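Local coordinates for protein Thf1 (Thermosynechococcus elongatus, PDB 5MJR) that may take part in building the photosynthetic membrane and associates with the FtsH protease complex involved in photosystem II repair in cyanobacteria, at residues S114-I126 and Y157-I169. Numbering follows the deposited sequence.
Sequences SWQQYQGRPLSQI and YAFLQELAGEVTI
Phe159 reaches out from helix 150-162 into the side chains of 114-126. With CG anti to the backbone N (chi1 160°), the ring is carried in between Trp115, Tyr118 and Ile126. Phe159 CB already touches the six-membered ring of Trp115, with Trp115 CE3 3.8 Å away. Further out, Phe159 CD1 meets Trp115 CE3 at 3.4 Å, and Trp115 CZ3 sits over one face of the phenyl ring, offset toward its rim. Phe159 CE1 meets Tyr118 CB and CD2, with Tyr118 CB at the edge of the phenyl ring. As a pair, the rings meet offset edge-to-face, the Phe159 edge toward the Tyr118 face, planes 84° apart. At the tip, Phe159 CZ is 3.9 Å from Ile126 CG2, which arrives at the ring edge from the opposite direction. Ile126 CG1 also packs on Leu163 CD2.

Beside this apolar patch the backbones are tied together. Gly120 N donates to Glu162 O (2.8 Å), and Ala164 N donates to Arg121 O (2.7 Å). Glu162 bends at chi2 (-72°), and its OE1 takes a bond from Gln119 NE2 on the syn lone pair (2.7 Å). The amide and carboxylate are nearly coplanar. Outside the two segments, Trp115 NE1 bonds to Pro67 O and Tyr118 OH to Ser136.

Residues 118-121 form a type II beta turn, with Gly120 at positive phi. Through Gly120 N and Arg121 O the turn holds the backbone at Glu162 and Ala164, where the chain passes from helix 150-162 toward helix 166-169, while Trp115, Tyr118 and Phe159 make an aromatic cluster within the all-helical THF1 fold.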
loop_
_atom_site.group_PDB
_atom_site.type_symbol
_atom_site.label_atom_id
_atom_site.label_comp_id
_atom_site.label_asym_id
_atom_site.label_seq_id
_atom_site.Cartn_x
_atom_site.Cartn_y
_atom_site.Cartn_z
ATOM N N SER A 114 2.096 -12.311 1.203
ATOM C CA SER A 114 1.014 -13.274 1.561
ATOM C C SER A 114 -0.156 -13.197 0.587
ATOM O O SER A 114 -0.949 -14.141 0.526
ATOM C CB SER A 114 0.544 -13.103 2.998
ATOM O OG SER A 114 -0.209 -11.939 3.231
ATOM N N TRP A 115 -0.298 -12.099 -0.139
ATOM C CA TRP A 115 -1.362 -11.992 -1.138
ATOM C C TRP A 115 -1.112 -12.839 -2.377
ATOM O O TRP A 115 -2.047 -13.042 -3.179
ATOM C CB TRP A 115 -1.561 -10.516 -1.451
ATOM C CG TRP A 115 -2.084 -9.677 -0.353
ATOM C CD1 TRP A 115 -1.342 -8.993 0.581
ATOM C CD2 TRP A 115 -3.422 -9.360 -0.061
ATOM N NE1 TRP A 115 -2.131 -8.290 1.405
ATOM C CE2 TRP A 115 -3.446 -8.481 1.060
ATOM C CE3 TRP A 115 -4.637 -9.745 -0.597
ATOM C CZ2 TRP A 115 -4.603 -7.966 1.604
ATOM C CZ3 TRP A 115 -5.792 -9.266 -0.080
ATOM C CH2 TRP A 115 -5.782 -8.409 1.043
ATOM N N GLN A 116 0.134 -13.265 -2.573
ATOM C CA GLN A 116 0.452 -14.051 -3.769
ATOM C C GLN A 116 -0.234 -15.394 -3.793
ATOM O O GLN A 116 -0.360 -16.012 -4.851
ATOM C CB GLN A 116 1.935 -14.190 -3.932
ATOM C CG GLN A 116 2.620 -12.853 -4.256
ATOM C CD GLN A 116 4.069 -12.850 -4.167
ATOM O OE1 GLN A 116 4.702 -13.860 -4.296
ATOM N NE2 GLN A 116 4.665 -11.628 -3.898
ATOM N N GLN A 117 -0.756 -15.847 -2.634
ATOM C CA GLN A 117 -1.474 -17.114 -2.634
ATOM C C GLN A 117 -2.742 -17.023 -3.457
ATOM O O GLN A 117 -3.247 -18.070 -3.833
ATOM C CB GLN A 117 -1.832 -17.534 -1.260
ATOM C CG GLN A 117 -2.796 -16.620 -0.572
ATOM C CD GLN A 117 -3.063 -16.950 0.838
ATOM O OE1 GLN A 117 -2.462 -16.317 1.808
ATOM N NE2 GLN A 117 -3.847 -17.942 0.997
ATOM N N TYR A 118 -3.213 -15.848 -3.807
ATOM C CA TYR A 118 -4.424 -15.653 -4.648
ATOM C C TYR A 118 -4.156 -15.637 -6.126
ATOM O O TYR A 118 -5.093 -15.451 -6.906
ATOM C CB TYR A 118 -5.264 -14.470 -4.160
ATOM C CG TYR A 118 -5.581 -14.560 -2.687
ATOM C CD1 TYR A 118 -6.465 -15.476 -2.157
ATOM C CD2 TYR A 118 -4.996 -13.682 -1.751
ATOM C CE1 TYR A 118 -6.721 -15.576 -0.854
ATOM C CE2 TYR A 118 -5.263 -13.780 -0.445
ATOM C CZ TYR A 118 -6.132 -14.740 0.050
ATOM O OH TYR A 118 -6.332 -14.818 1.413
ATOM N N GLN A 119 -2.872 -15.810 -6.500
ATOM C CA GLN A 119 -2.512 -15.707 -7.886
ATOM C C GLN A 119 -3.360 -16.567 -8.844
ATOM O O GLN A 119 -3.573 -17.762 -8.545
ATOM C CB GLN A 119 -1.042 -16.131 -8.017
ATOM C CG GLN A 119 -0.250 -15.365 -9.061
ATOM C CD GLN A 119 1.273 -15.440 -8.766
ATOM O OE1 GLN A 119 1.802 -16.518 -8.959
ATOM N NE2 GLN A 119 1.933 -14.354 -8.172
ATOM N N GLY A 120 -3.906 -15.900 -9.900
ATOM C CA GLY A 120 -4.644 -16.570 -11.021
ATOM C C GLY A 120 -6.149 -16.679 -10.935
ATOM O O GLY A 120 -6.839 -16.748 -12.002
ATOM N N ARG A 121 -6.644 -16.526 -9.720
ATOM C CA ARG A 121 -8.063 -16.749 -9.439
ATOM C C ARG A 121 -8.938 -15.776 -10.090
ATOM O O ARG A 121 -8.588 -14.562 -10.249
ATOM C CB ARG A 121 -8.344 -16.790 -7.942
ATOM C CG ARG A 121 -7.584 -17.830 -7.191
ATOM C CD ARG A 121 -7.987 -17.836 -5.714
ATOM N NE ARG A 121 -6.916 -18.461 -4.937
ATOM C CZ ARG A 121 -6.952 -18.763 -3.657
ATOM N NH1 ARG A 121 -8.035 -18.650 -2.903
ATOM N NH2 ARG A 121 -5.789 -19.159 -3.097
ATOM N N PRO A 122 -10.139 -16.311 -10.544
ATOM C CA PRO A 122 -11.083 -15.400 -11.053
ATOM C C PRO A 122 -11.737 -14.681 -9.917
ATOM O O PRO A 122 -11.769 -15.179 -8.818
ATOM C CB PRO A 122 -12.091 -16.337 -11.833
ATOM C CG PRO A 122 -12.082 -17.562 -10.925
ATOM C CD PRO A 122 -10.598 -17.691 -10.669
ATOM N N LEU A 123 -12.219 -13.456 -10.243
ATOM C CA LEU A 123 -12.873 -12.716 -9.223
ATOM C C LEU A 123 -14.078 -13.543 -8.505
ATOM O O LEU A 123 -14.285 -13.387 -7.275
ATOM C CB LEU A 123 -13.494 -11.437 -9.781
ATOM C CG LEU A 123 -13.984 -10.397 -8.866
ATOM C CD1 LEU A 123 -12.965 -9.921 -7.898
ATOM C CD2 LEU A 123 -14.664 -9.313 -9.674
ATOM N N SER A 124 -14.778 -14.428 -9.275
ATOM C CA SER A 124 -15.897 -15.155 -8.692
ATOM C C SER A 124 -15.475 -15.977 -7.454
ATOM O O SER A 124 -16.249 -16.096 -6.482
ATOM C CB SER A 124 -16.475 -16.118 -9.738
ATOM O OG SER A 124 -15.548 -17.008 -10.245
ATOM N N GLN A 125 -14.280 -16.568 -7.474
ATOM C CA GLN A 125 -13.818 -17.365 -6.335
ATOM C C GLN A 125 -13.487 -16.494 -5.105
ATOM O O GLN A 125 -13.761 -16.926 -3.973
ATOM C CB GLN A 125 -12.554 -18.203 -6.714
ATOM C CG GLN A 125 -12.858 -19.370 -7.566
ATOM C CD GLN A 125 -11.615 -20.097 -8.071
ATOM O OE1 GLN A 125 -10.449 -19.540 -8.078
ATOM N NE2 GLN A 125 -11.846 -21.343 -8.513
ATOM N N ILE A 126 -12.961 -15.308 -5.342
ATOM C CA ILE A 126 -12.723 -14.322 -4.280
ATOM C C ILE A 126 -14.062 -13.905 -3.656
ATOM O O ILE A 126 -14.200 -13.797 -2.403
ATOM C CB ILE A 126 -11.961 -13.135 -4.874
ATOM C CG1 ILE A 126 -10.563 -13.567 -5.399
ATOM C CG2 ILE A 126 -11.799 -12.039 -3.837
ATOM C CD1 ILE A 126 -9.692 -14.286 -4.432
ATOM N N TYR A 157 -5.642 -2.629 -5.362
ATOM C CA TYR A 157 -5.244 -2.761 -6.758
ATOM C C TYR A 157 -4.157 -3.790 -6.945
ATOM O O TYR A 157 -4.218 -4.631 -7.875
ATOM C CB TYR A 157 -4.819 -1.381 -7.268
ATOM C CG TYR A 157 -4.482 -1.463 -8.732
ATOM C CD1 TYR A 157 -5.416 -1.450 -9.728
ATOM C CD2 TYR A 157 -3.149 -1.450 -9.115
ATOM C CE1 TYR A 157 -5.030 -1.397 -11.057
ATOM C CE2 TYR A 157 -2.745 -1.447 -10.447
ATOM C CZ TYR A 157 -3.705 -1.460 -11.409
ATOM O OH TYR A 157 -3.296 -1.420 -12.733
ATOM N N ALA A 158 -3.169 -3.783 -6.053
ATOM C CA ALA A 158 -2.105 -4.791 -6.165
ATOM C C ALA A 158 -2.586 -6.197 -5.987
ATOM O O ALA A 158 -2.162 -7.106 -6.673
ATOM C CB ALA A 158 -0.970 -4.484 -5.166
ATOM N N PHE A 159 -3.536 -6.370 -5.046
ATOM C CA PHE A 159 -4.175 -7.681 -4.941
ATOM C C PHE A 159 -4.919 -8.068 -6.188
ATOM O O PHE A 159 -4.755 -9.219 -6.656
ATOM C CB PHE A 159 -5.119 -7.619 -3.727
ATOM C CG PHE A 159 -6.190 -8.686 -3.734
ATOM C CD1 PHE A 159 -5.867 -10.050 -3.775
ATOM C CD2 PHE A 159 -7.514 -8.372 -3.754
ATOM C CE1 PHE A 159 -6.854 -11.017 -3.785
ATOM C CE2 PHE A 159 -8.516 -9.346 -3.813
ATOM C CZ PHE A 159 -8.163 -10.646 -3.841
ATOM N N LEU A 160 -5.677 -7.155 -6.738
ATOM C CA LEU A 160 -6.470 -7.486 -7.909
ATOM C C LEU A 160 -5.563 -7.872 -9.062
ATOM O O LEU A 160 -5.969 -8.708 -9.905
ATOM C CB LEU A 160 -7.392 -6.316 -8.255
ATOM C CG LEU A 160 -8.502 -6.012 -7.285
ATOM C CD1 LEU A 160 -9.174 -4.728 -7.637
ATOM C CD2 LEU A 160 -9.449 -7.164 -7.068
ATOM N N GLN A 161 -4.399 -7.246 -9.137
ATOM C CA GLN A 161 -3.444 -7.624 -10.145
ATOM C C GLN A 161 -2.945 -9.103 -10.092
ATOM O O GLN A 161 -2.507 -9.574 -11.130
ATOM C CB GLN A 161 -2.287 -6.714 -10.130
ATOM C CG GLN A 161 -2.508 -5.303 -10.619
ATOM C CD GLN A 161 -1.218 -4.462 -10.642
ATOM O OE1 GLN A 161 -0.646 -4.112 -9.612
ATOM N NE2 GLN A 161 -0.763 -4.149 -11.803
ATOM N N GLU A 162 -3.033 -9.744 -8.907
ATOM C CA GLU A 162 -2.653 -11.133 -8.771
ATOM C C GLU A 162 -3.651 -12.018 -9.405
ATOM O O GLU A 162 -3.307 -13.132 -9.726
ATOM C CB GLU A 162 -2.605 -11.611 -7.298
ATOM C CG GLU A 162 -1.524 -10.966 -6.509
ATOM C CD GLU A 162 -0.119 -11.396 -6.820
ATOM O OE1 GLU A 162 0.133 -12.505 -7.363
ATOM O OE2 GLU A 162 0.712 -10.574 -6.467
ATOM N N LEU A 163 -4.899 -11.589 -9.453
ATOM C CA LEU A 163 -5.981 -12.446 -9.921
ATOM C C LEU A 163 -5.879 -12.633 -11.452
ATOM O O LEU A 163 -4.987 -12.150 -12.163
ATOM C CB LEU A 163 -7.366 -11.821 -9.531
ATOM C CG LEU A 163 -7.563 -11.569 -8.059
ATOM C CD1 LEU A 163 -8.899 -10.977 -7.834
ATOM C CD2 LEU A 163 -7.392 -12.810 -7.229
ATOM N N ALA A 164 -6.761 -13.419 -11.936
ATOM C CA ALA A 164 -6.959 -13.503 -13.388
ATOM C C ALA A 164 -6.640 -12.067 -14.102
ATOM O O ALA A 164 -7.157 -10.973 -13.626
ATOM C CB ALA A 164 -8.291 -13.764 -13.537
ATOM N N GLY A 165 -5.853 -11.985 -15.164
ATOM C CA GLY A 165 -5.656 -10.701 -15.788
ATOM C C GLY A 165 -6.899 -9.886 -16.167
ATOM O O GLY A 165 -6.876 -8.682 -16.207
ATOM N N GLU A 166 -7.995 -10.602 -16.419
ATOM C CA GLU A 166 -9.212 -9.858 -16.630
ATOM C C GLU A 166 -9.570 -8.774 -15.684
ATOM O O GLU A 166 -10.370 -7.797 -15.999
ATOM C CB GLU A 166 -10.418 -10.780 -16.957
ATOM N N VAL A 167 -9.168 -9.031 -14.400
ATOM C CA VAL A 167 -9.782 -8.340 -13.398
ATOM C C VAL A 167 -9.410 -6.843 -13.359
ATOM O O VAL A 167 -10.221 -6.026 -13.081
ATOM C CB VAL A 167 -9.493 -9.107 -12.050
ATOM C CG1 VAL A 167 -9.715 -8.313 -10.861
ATOM C CG2 VAL A 167 -10.132 -10.463 -12.062
ATOM N N THR A 168 -8.138 -6.484 -13.569
ATOM C CA THR A 168 -7.697 -5.074 -13.534
ATOM C C THR A 168 -7.817 -4.398 -14.902
ATOM O O THR A 168 -7.841 -3.178 -14.977
ATOM C CB THR A 168 -6.255 -4.859 -12.941
ATOM O OG1 THR A 168 -5.417 -5.745 -13.676
ATOM C CG2 THR A 168 -6.279 -5.161 -11.499
ATOM N N ILE A 169 -7.956 -5.176 -15.981
ATOM C CA ILE A 169 -8.270 -4.577 -17.274
ATOM C C ILE A 169 -9.674 -3.978 -17.200
ATOM O O ILE A 169 -9.900 -2.913 -17.706
ATOM C CB ILE A 169 -8.084 -5.641 -18.448
ATOM C CG1 ILE A 169 -6.602 -5.987 -18.602
ATOM C CG2 ILE A 169 -8.630 -5.117 -19.760
ATOM C CD1 ILE A 169 -6.349 -7.203 -19.495
#